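Local coordinates for protein manganese-containing pseudocatalase (PDB 2V8T) that probably breaks down hydrogen peroxide to water and oxygen as a catalase, using a pair of manganese ions held in each subunit, at residues A[82-86]-A[271-275]. Numbering follows the deposited sequence.
Sequences NSLLA and VFDAG
Helix 57-85 makes its last turn at residues 82-85, and an irregular run, 271-275, extended through Asp273 and then turning at Ala274 (phi/psi -72/-10) and Gly275 (phi 77°), lies against it without any hydrogen bond between the two. Asn82 and Ser83 keep helical backbone angles. The CA-to-CB bond of Asn82 points toward the loop, and Phe272 CE2 lies 3.9 Å from Asn82 CB and 3.6 Å from Asn82 C. The amide end of Asn82 is engaged by the backbone N of Ser123 and by Asn49 of a second subunit. Ser83 sits over one face of the Phe272 ring: Ser83 CB is 4.2 Å from the ring centroid and 14° off the normal, a CH-pi contact, while Ser83 OG comes within 3.6 Å of Phe272 CD1 and hydrogen-bonds back to Ala79 O. The closest approach is Ser83 N to Phe272 CE2, 3.5 Å. The t rotamer of Phe272 (chi1 176°, chi2 69°) carries the ring to this site. Leu84 turns away and Leu85 is also out of contact. At Ala86 the chain leaves the helix (phi/psi -76/128), and Ala86 CB meets the ring near its plane, 3.9 Å from Phe272 CZ, and touches Ala274 CB at 3.7 Å. Here the backbones are nearest, with CA atoms of Ala86 and Ala274 5.0 Å apart. Asp273 turns away from the helix and accepts hydrogen bonds from the backbone N of Gly52 (OD1) and Lys53 (OD2) of the second subunit. Asp273 OD1 also accepts from Gly275 N (3.0 Å), closing an Asx turn. The result is van der Waals and CH-pi packing, centred on Phe272, of the loop between strand 269-270 and helix 288-299 on the end of a long helix of the ferritin-like bundle, with the loop also forming part of a subunit interface.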
loop_
_atom_site.group_PDB
_atom_site.type_symbol
_atom_site.label_atom_id
_atom_site.label_comp_id
_atom_site.label_asym_id
_atom_site.label_seq_id
_atom_site.Cartn_x
_atom_site.Cartn_y
_atom_site.Cartn_z
ATOM N N ASN A 82 -22.278 -2.464 -12.202
ATOM C CA ASN A 82 -23.492 -2.604 -11.420
ATOM C C ASN A 82 -24.523 -3.465 -12.149
ATOM O O ASN A 82 -25.261 -4.233 -11.524
ATOM C CB ASN A 82 -24.052 -1.254 -11.042
ATOM C CG ASN A 82 -23.182 -0.554 -10.021
ATOM O OD1 ASN A 82 -22.468 -1.206 -9.261
ATOM N ND2 ASN A 82 -23.266 0.797 -9.985
ATOM N N SER A 83 -24.617 -3.308 -13.466
ATOM C CA SER A 83 -25.501 -4.118 -14.270
ATOM C C SER A 83 -25.161 -5.591 -14.156
ATOM O O SER A 83 -26.058 -6.443 -14.056
ATOM C CB SER A 83 -25.449 -3.682 -15.741
ATOM O OG SER A 83 -25.967 -2.392 -15.955
ATOM N N LEU A 84 -23.867 -5.908 -14.204
ATOM C CA LEU A 84 -23.394 -7.283 -14.096
ATOM C C LEU A 84 -23.585 -7.857 -12.690
ATOM O O LEU A 84 -23.658 -9.083 -12.545
ATOM C CB LEU A 84 -21.923 -7.351 -14.522
ATOM C CG LEU A 84 -21.684 -7.038 -16.002
ATOM C CD1 LEU A 84 -20.189 -6.702 -16.219
ATOM C CD2 LEU A 84 -22.130 -8.196 -16.887
ATOM N N LEU A 85 -23.649 -7.013 -11.662
ATOM C CA LEU A 85 -23.803 -7.471 -10.295
ATOM C C LEU A 85 -25.254 -7.477 -9.810
ATOM O O LEU A 85 -25.545 -8.012 -8.741
ATOM C CB LEU A 85 -22.981 -6.594 -9.352
ATOM C CG LEU A 85 -21.462 -6.717 -9.523
ATOM C CD1 LEU A 85 -20.761 -5.679 -8.694
ATOM C CD2 LEU A 85 -20.975 -8.119 -9.161
ATOM N N ALA A 86 -26.178 -6.893 -10.574
ATOM C CA ALA A 86 -27.569 -6.715 -10.114
ATOM C C ALA A 86 -28.330 -8.015 -10.181
ATOM O O ALA A 86 -28.449 -8.639 -11.211
ATOM C CB ALA A 86 -28.262 -5.706 -11.052
ATOM N N VAL A 271 -29.732 6.486 -16.733
ATOM C CA VAL A 271 -28.955 5.882 -15.719
ATOM C C VAL A 271 -29.535 4.517 -15.348
ATOM O O VAL A 271 -30.684 4.171 -15.687
ATOM C CB VAL A 271 -28.759 6.776 -14.478
ATOM C CG1 VAL A 271 -28.044 8.058 -14.871
ATOM C CG2 VAL A 271 -30.040 7.009 -13.725
ATOM N N PHE A 272 -28.714 3.709 -14.672
ATOM C CA PHE A 272 -29.027 2.340 -14.300
ATOM C C PHE A 272 -29.381 2.256 -12.825
ATOM O O PHE A 272 -28.702 2.866 -11.995
ATOM C CB PHE A 272 -27.820 1.446 -14.597
ATOM C CG PHE A 272 -28.032 0.015 -14.156
ATOM C CD1 PHE A 272 -28.934 -0.785 -14.807
ATOM C CD2 PHE A 272 -27.359 -0.472 -13.055
ATOM C CE1 PHE A 272 -29.186 -2.079 -14.336
ATOM C CE2 PHE A 272 -27.611 -1.758 -12.611
ATOM C CZ PHE A 272 -28.524 -2.542 -13.242
ATOM N N ASP A 273 -30.397 1.472 -12.515
ATOM C CA ASP A 273 -30.805 1.207 -11.133
ATOM C C ASP A 273 -30.863 -0.310 -10.961
ATOM O O ASP A 273 -31.691 -1.002 -11.571
ATOM C CB ASP A 273 -32.158 1.863 -10.874
ATOM C CG ASP A 273 -32.669 1.705 -9.448
ATOM O OD1 ASP A 273 -32.173 0.900 -8.671
ATOM O OD2 ASP A 273 -33.632 2.464 -9.124
ATOM N N ALA A 274 -30.001 -0.832 -10.090
ATOM C CA ALA A 274 -29.892 -2.271 -9.874
ATOM C C ALA A 274 -31.057 -2.888 -9.137
ATOM O O ALA A 274 -31.106 -4.130 -9.099
ATOM C CB ALA A 274 -28.595 -2.583 -9.103
ATOM N N GLY A 275 -31.960 -2.088 -8.583
ATOM C CA GLY A 275 -33.104 -2.650 -7.918
ATOM C C GLY A 275 -32.795 -3.187 -6.550
ATOM O O GLY A 275 -31.726 -2.956 -5.970
#